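Local structure of polyketide synthase (Lyngbya majuscula 19L, 3QIT) at residues S139-N142 against Q143-C147; L148-L151 against S152-P155; L244-P247 against E248-Q251. The protein probably hydrolyses the thioester of the finished curacin A chain and promotes its decarboxylation and sulfate elimination, which leaves a terminal alkene. One frame throughout, in Å; residues are numbered along the deposited sequence.

Contact 1 (S139-N142 against Q143-C147); sequences SAVN and QLTTC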
loop_
_atom_site.group_PDB
_atom_site.type_symbol
_atom_site.label_atom_id
_atom_site.label_comp_id
_atom_site.label_asym_id
_atom_site.label_seq_id
_atom_site.Cartn_x
_atom_site.Cartn_y
_atom_site.Cartn_z
ATOM N N SER B 139 -13.678 -12.954 8.303
ATOM C CA SER B 139 -12.395 -13.620 8.061
ATOM C C SER B 139 -11.260 -12.599 8.028
ATOM O O SER B 139 -10.147 -12.927 7.650
ATOM C CB SER B 139 -12.434 -14.449 6.764
ATOM O OG SER B 139 -12.596 -13.610 5.637
ATOM N N ALA B 140 -11.539 -11.370 8.453
ATOM C CA ALA B 140 -10.577 -10.289 8.246
ATOM C C ALA B 140 -9.333 -10.399 9.133
ATOM O O ALA B 140 -8.236 -10.037 8.693
ATOM C CB ALA B 140 -11.227 -8.944 8.392
ATOM N N VAL B 141 -9.505 -10.910 10.354
ATOM C CA VAL B 141 -8.354 -11.223 11.223
ATOM C C VAL B 141 -7.510 -12.335 10.582
ATOM O O VAL B 141 -6.291 -12.216 10.474
ATOM C CB VAL B 141 -8.786 -11.603 12.657
ATOM C CG1 VAL B 141 -7.602 -12.119 13.460
ATOM C CG2 VAL B 141 -9.428 -10.398 13.363
ATOM N N ASN B 142 -8.161 -13.400 10.108
ATOM C CA ASN B 142 -7.406 -14.467 9.465
ATOM C C ASN B 142 -6.697 -13.948 8.217
ATOM O O ASN B 142 -5.553 -14.354 7.942
ATOM C CB ASN B 142 -8.309 -15.663 9.102
ATOM C CG ASN B 142 -8.761 -16.453 10.326
ATOM O OD1 ASN B 142 -8.115 -16.434 11.378
ATOM N ND2 ASN B 142 -9.879 -17.164 10.185
ATOM N N GLN B 143 -7.372 -13.071 7.468
ATOM C CA GLN B 143 -6.806 -12.543 6.215
ATOM C C GLN B 143 -5.567 -11.709 6.500
ATOM O O GLN B 143 -4.575 -11.830 5.797
ATOM C CB GLN B 143 -7.806 -11.681 5.445
ATOM C CG GLN B 143 -8.851 -12.469 4.652
ATOM C CD GLN B 143 -9.666 -11.557 3.747
ATOM O OE1 GLN B 143 -9.141 -10.977 2.789
ATOM N NE2 GLN B 143 -10.950 -11.423 4.046
ATOM N N LEU B 144 -5.631 -10.866 7.531
ATOM C CA LEU B 144 -4.476 -10.056 7.887
ATOM C C LEU B 144 -3.326 -10.925 8.405
ATOM O O LEU B 144 -2.161 -10.658 8.112
ATOM C CB LEU B 144 -4.838 -8.979 8.911
ATOM C CG LEU B 144 -3.697 -8.041 9.311
ATOM C CD1 LEU B 144 -3.183 -7.275 8.078
ATOM C CD2 LEU B 144 -4.216 -7.087 10.347
ATOM N N THR B 145 -3.650 -11.969 9.155
ATOM C CA THR B 145 -2.604 -12.879 9.653
ATOM C C THR B 145 -1.864 -13.544 8.485
ATOM O O THR B 145 -0.622 -13.540 8.417
ATOM C CB THR B 145 -3.177 -13.957 10.594
ATOM O OG1 THR B 145 -3.861 -13.340 11.691
ATOM C CG2 THR B 145 -2.066 -14.815 11.155
ATOM N N THR B 146 -2.637 -14.105 7.556
ATOM C CA THR B 146 -2.077 -14.743 6.376
ATOM C C THR B 146 -1.226 -13.754 5.577
ATOM O O THR B 146 -0.150 -14.097 5.085
ATOM C CB THR B 146 -3.195 -15.365 5.493
ATOM O OG1 THR B 146 -3.884 -16.365 6.258
ATOM C CG2 THR B 146 -2.601 -16.021 4.251
ATOM N N CYS B 147 -1.707 -12.522 5.482
ATOM C CA CYS B 147 -1.003 -11.477 4.743
ATOM C C CYS B 147 0.328 -11.076 5.408
ATOM O O CYS B 147 1.372 -11.038 4.742
ATOM C CB CYS B 147 -1.901 -10.262 4.592
ATOM S SG CYS B 147 -1.039 -8.893 3.762
HETATM O O HOH W 1 -5.448 -15.268 12.748
#
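The first turns of helix 140-151 bring Ser139 and Gln143 together at its N-terminal end. Ser139 sits at the N-cap, but its hydroxyl makes no capping bond. It takes instead a side-chain bond from one turn on. Gln143 NE2 donates to Ser139 OG at 3.2 Å, and the oxygen lies 21° out of the amide plane. With chi1 at -79°, Gln143 CG lies beside its own backbone N, opposite the carbonyl carbon, and the chain beyond CG is extended. That course runs the side chain back past Ser139, with CG 3.3 Å from Ser139 O. The same carbonyl is also held by the backbone, where Gln143 N reaches Ser139 O at 2.8 Å.

In sequence, helix 140-151 lies between strands 120-126 and 234-239 of the alpha/beta hydrolase sheet, where lids of this family commonly sit. The helical i to i+4 ladder continues with Leu144 N on Ala140 O and Thr146 N on Asn142 O. At Val141 O the ladder gains a second donor. Thr145 N and Thr145 OG1 both give a proton to this oxygen, the hydroxyl at 2.9 Å. The hydroxyl comes from above the carbonyl plane, 39° out of it, and misses the lone pairs. Two donors thus grip one carbonyl, and the hydroxyl's bond helps to fix the rotation of the Thr145 side chain. A water donates to Thr145 OG1 at 2.7 Å and, at a longer 3.2 Å, to Asn142 OD1. It bridges these two side chains.

The second subunit packs along this part of the helix: its Val115 meets Thr145, its Met226 meets Leu144 and its Ser229 meets Val141. Gln222 of the second subunit donates to Ala140 O, and Glu225 of the second subunit accepts from Ala140 N.

Contact 2 (L148-L151 against S152-P155); sequences LDYL and SSTP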
loop_
_atom_site.group_PDB
_atom_site.type_symbol
_atom_site.label_atom_id
_atom_site.label_comp_id
_atom_site.label_asym_id
_atom_site.label_seq_id
_atom_site.Cartn_x
_atom_site.Cartn_y
_atom_site.Cartn_z
ATOM N N LEU B 148 0.299 -10.828 6.718
ATOM C CA LEU B 148 1.506 -10.446 7.464
ATOM C C LEU B 148 2.553 -11.553 7.455
ATOM O O LEU B 148 3.757 -11.290 7.339
ATOM C CB LEU B 148 1.171 -10.051 8.903
ATOM C CG LEU B 148 1.008 -8.553 9.158
ATOM C CD1 LEU B 148 -0.095 -8.005 8.291
ATOM C CD2 LEU B 148 0.733 -8.287 10.632
ATOM N N ASP B 149 2.097 -12.798 7.572
ATOM C CA ASP B 149 3.021 -13.946 7.512
ATOM C C ASP B 149 3.627 -14.024 6.117
ATOM O O ASP B 149 4.830 -14.270 5.961
ATOM C CB ASP B 149 2.289 -15.255 7.840
ATOM C CG ASP B 149 1.887 -15.350 9.307
ATOM O OD1 ASP B 149 2.439 -14.608 10.147
ATOM O OD2 ASP B 149 1.022 -16.185 9.614
ATOM N N TYR B 150 2.799 -13.802 5.104
ATOM C CA TYR B 150 3.319 -13.856 3.733
ATOM C C TYR B 150 4.324 -12.729 3.435
ATOM O O TYR B 150 5.411 -12.991 2.894
ATOM C CB TYR B 150 2.185 -13.877 2.716
ATOM C CG TYR B 150 2.717 -14.024 1.323
ATOM C CD1 TYR B 150 3.261 -15.244 0.887
ATOM C CD2 TYR B 150 2.736 -12.934 0.456
ATOM C CE1 TYR B 150 3.775 -15.384 -0.388
ATOM C CE2 TYR B 150 3.259 -13.057 -0.827
ATOM C CZ TYR B 150 3.772 -14.289 -1.243
ATOM O OH TYR B 150 4.296 -14.423 -2.505
ATOM N N LEU B 151 3.963 -11.505 3.811
ATOM C CA LEU B 151 4.829 -10.323 3.651
ATOM C C LEU B 151 6.236 -10.525 4.231
ATOM O O LEU B 151 7.211 -9.915 3.749
ATOM C CB LEU B 151 4.193 -9.097 4.316
ATOM C CG LEU B 151 2.878 -8.484 3.818
ATOM C CD1 LEU B 151 2.377 -7.511 4.864
ATOM C CD2 LEU B 151 3.022 -7.776 2.490
ATOM N N SER B 152 6.350 -11.384 5.248
ATOM C CA SER B 152 7.641 -11.584 5.888
ATOM C C SER B 152 8.283 -12.881 5.439
ATOM O O SER B 152 9.366 -13.242 5.907
ATOM C CB SER B 152 7.524 -11.521 7.416
ATOM O OG SER B 152 6.598 -12.463 7.894
ATOM N N SER B 153 7.622 -13.579 4.519
ATOM C CA SER B 153 8.212 -14.770 3.940
ATOM C C SER B 153 9.174 -14.326 2.847
ATOM O O SER B 153 9.146 -13.186 2.372
ATOM C CB SER B 153 7.150 -15.758 3.427
ATOM O OG SER B 153 6.546 -15.317 2.220
ATOM N N THR B 154 10.062 -15.212 2.470
ATOM C CA THR B 154 11.014 -14.839 1.439
ATOM C C THR B 154 10.944 -15.936 0.391
ATOM O O THR B 154 11.866 -16.756 0.285
ATOM C CB THR B 154 12.429 -14.690 2.038
ATOM O OG1 THR B 154 12.696 -15.821 2.875
ATOM C CG2 THR B 154 12.539 -13.421 2.876
ATOM N N PRO B 155 9.817 -15.999 -0.359
ATOM C CA PRO B 155 9.659 -17.076 -1.344
ATOM C C PRO B 155 10.769 -17.033 -2.401
ATOM O O PRO B 155 11.211 -15.948 -2.830
ATOM C CB PRO B 155 8.268 -16.814 -1.957
ATOM C CG PRO B 155 8.016 -15.362 -1.716
ATOM C CD PRO B 155 8.696 -15.040 -0.407
HETATM O O HOH W 2 6.540 -15.462 7.609
#
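Ser153 closes the C-terminal end of helix 140-151 by gripping Tyr150 O twice. Its hydroxyl OG donates to Tyr150 O at 2.7 Å, in the carbonyl plane and on a lone pair. Ser153 N reaches Tyr150 O at 2.8 Å, but from above that plane, 61° out of it. An alanine here is likely to leave Tyr150 O with the backbone N-H of the same residue but without its in-plane hydroxyl donor. The other backbone bonds are poorer. Ser152 N makes weak bonds to Leu148 O and Asp149 O. A water donates to Asp149 O at 2.7 Å and also pairs with Ser152 OG at 3.0 Å.

The van der Waals contacts gather round the Tyr150 ring. Its CG stands anti to the backbone N (chi1 -176°), which carries the ring alongside the outgoing chain. Ser153 OG lies 3.5 Å from Tyr150 CD1. Further out, Pro155 CG lies 3.9 Å from Tyr150 OH, and the two side chains cross at about a right angle.

Tyr150 OH donates to Ile204 O, and Asp149 forms a salt bridge with Arg116 of the second subunit. The turn leads from helix 140-151 into the loop before helix 163-173.

Contact 3 (L244-P247 against E248-Q251); sequences LNRP and EDLQ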
loop_
_atom_site.group_PDB
_atom_site.type_symbol
_atom_site.label_atom_id
_atom_site.label_comp_id
_atom_site.label_asym_id
_atom_site.label_seq_id
_atom_site.Cartn_x
_atom_site.Cartn_y
_atom_site.Cartn_z
ATOM N N LEU B 244 -12.743 -17.084 -18.066
ATOM C CA LEU B 244 -12.600 -16.033 -17.061
ATOM C C LEU B 244 -13.964 -15.526 -16.586
ATOM O O LEU B 244 -14.235 -15.467 -15.377
ATOM C CB LEU B 244 -11.760 -14.864 -17.595
ATOM C CG LEU B 244 -11.607 -13.711 -16.603
ATOM C CD1 LEU B 244 -10.707 -14.139 -15.440
ATOM C CD2 LEU B 244 -11.054 -12.449 -17.266
ATOM N N ASN B 245 -14.826 -15.175 -17.535
ATOM C CA ASN B 245 -16.130 -14.640 -17.183
ATOM C C ASN B 245 -17.224 -15.660 -17.430
ATOM O O ASN B 245 -17.397 -16.150 -18.560
ATOM C CB ASN B 245 -16.413 -13.352 -17.958
ATOM C CG ASN B 245 -15.581 -12.185 -17.463
ATOM O OD1 ASN B 245 -15.754 -11.723 -16.337
ATOM N ND2 ASN B 245 -14.669 -11.704 -18.304
ATOM N N ARG B 246 -17.948 -15.979 -16.361
ATOM C CA ARG B 246 -19.153 -16.795 -16.457
ATOM C C ARG B 246 -20.213 -15.969 -17.191
ATOM O O ARG B 246 -20.067 -14.746 -17.309
ATOM C CB ARG B 246 -19.639 -17.188 -15.058
ATOM C CG ARG B 246 -18.622 -17.957 -14.217
ATOM C CD ARG B 246 -19.083 -18.072 -12.760
ATOM N NE ARG B 246 -19.156 -16.760 -12.107
ATOM C CZ ARG B 246 -19.849 -16.493 -11.000
ATOM N NH1 ARG B 246 -20.552 -17.440 -10.390
ATOM N NH2 ARG B 246 -19.844 -15.261 -10.504
ATOM N N PRO B 247 -21.271 -16.620 -17.709
ATOM C CA PRO B 247 -22.327 -15.864 -18.380
ATOM C C PRO B 247 -22.908 -14.726 -17.533
ATOM O O PRO B 247 -23.175 -13.654 -18.074
ATOM C CB PRO B 247 -23.397 -16.923 -18.654
ATOM C CG PRO B 247 -22.647 -18.186 -18.750
ATOM C CD PRO B 247 -21.488 -18.076 -17.809
ATOM N N GLU B 248 -23.094 -14.957 -16.230
ATOM C CA GLU B 248 -23.549 -13.901 -15.312
ATOM C C GLU B 248 -22.575 -12.727 -15.194
ATOM O O GLU B 248 -23.006 -11.589 -14.989
ATOM C CB GLU B 248 -23.840 -14.451 -13.908
ATOM C CG GLU B 248 -22.732 -15.313 -13.324
ATOM C CD GLU B 248 -22.997 -16.800 -13.525
ATOM O OE1 GLU B 248 -23.151 -17.503 -12.499
ATOM O OE2 GLU B 248 -23.066 -17.262 -14.695
ATOM N N ASP B 249 -21.273 -13.005 -15.290
ATOM C CA ASP B 249 -20.258 -11.944 -15.239
ATOM C C ASP B 249 -20.294 -11.117 -16.520
ATOM O O ASP B 249 -20.187 -9.886 -16.465
ATOM C CB ASP B 249 -18.840 -12.504 -15.062
ATOM C CG ASP B 249 -18.649 -13.247 -13.747
ATOM O OD1 ASP B 249 -19.228 -12.812 -12.730
ATOM O OD2 ASP B 249 -17.906 -14.260 -13.743
ATOM N N LEU B 250 -20.416 -11.796 -17.667
ATOM C CA LEU B 250 -20.571 -11.103 -18.959
ATOM C C LEU B 250 -21.822 -10.242 -18.956
ATOM O O LEU B 250 -21.788 -9.097 -19.410
ATOM C CB LEU B 250 -20.647 -12.093 -20.121
ATOM C CG LEU B 250 -19.395 -12.904 -20.459
ATOM C CD1 LEU B 250 -19.705 -13.850 -21.617
ATOM C CD2 LEU B 250 -18.237 -12.000 -20.801
ATOM N N GLN B 251 -22.923 -10.808 -18.447
ATOM C CA GLN B 251 -24.181 -10.085 -18.313
ATOM C C GLN B 251 -24.028 -8.872 -17.397
ATOM O O GLN B 251 -24.492 -7.768 -17.725
ATOM C CB GLN B 251 -25.291 -11.025 -17.817
ATOM C CG GLN B 251 -26.704 -10.433 -17.833
ATOM C CD GLN B 251 -27.167 -9.958 -19.212
ATOM O OE1 GLN B 251 -27.905 -8.972 -19.321
ATOM N NE2 GLN B 251 -26.744 -10.661 -20.267
#
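Arg246 and Asp249 meet across the start of helix 247-256, with the guanidinium turned so that its edge faces the carboxylate. Arg246 NE donates to Asp249 OD2 at 3.2 Å, and the oxygen lies close to the guanidinium plane. The two flat groups are 52° apart, and NE comes in from above the carboxylate plane. Arg246 N also bonds Asp249 OD2, at 3.1 Å and on its anti side. Backbone and side chain of Arg246 reach this oxygen from the same face. A weak bond from Arg246 NH2 to Asp249 OD1 completes the salt bridge.

Glu248 takes a different position. Its CG lies 3.9 Å above the guanidinium plane, over the centre. The chain bends at chi2 (-97°) and brings OE1 over the same group, 3.3 Å from Arg246 NH1. No N-H points at it, so this salt bridge rests on charge alone. The carboxylate and guanidinium planes are 33° apart. Arg246 thus has one acid at its edge and another over a face, a three-residue salt-bridge network.

Arg246 is the N-cap residue, and its O accepts from Leu250 N at 3.0 Å. Asp249 N adds a weak bond to the same oxygen. Asn245 directs its CB toward the helix. This CB packs 3.6 Å from Leu250 CD2, and Asn245 ND2 donates to Leu128 O.

Leu244 touches Glu127 and His269, which with Ser103 probably form the catalytic triad. The turn joins the loop after strand 234-239 to helix 247-256, and Asn245 and Leu250 rest on Tyr238 of that strand.

All three contacts are local, and they follow one another along the chain without nesting or crossing. Contact 1 comes first, in the opening turns of helix 140-151. Contact 2 follows directly at the end of the same helix, with centres 13 Å apart, and leads into the loop before helix 163-173. Both touch the second subunit, so this helix contributes to the dimer interface along its length. Contact 3 comes much later, where the chain leaves strand 234-239 of the main sheet and enters helix 247-256. Its nearest atoms are about 17 Å from contact 1 and about 20 Å from contact 2. No other chain of the assembly touches it.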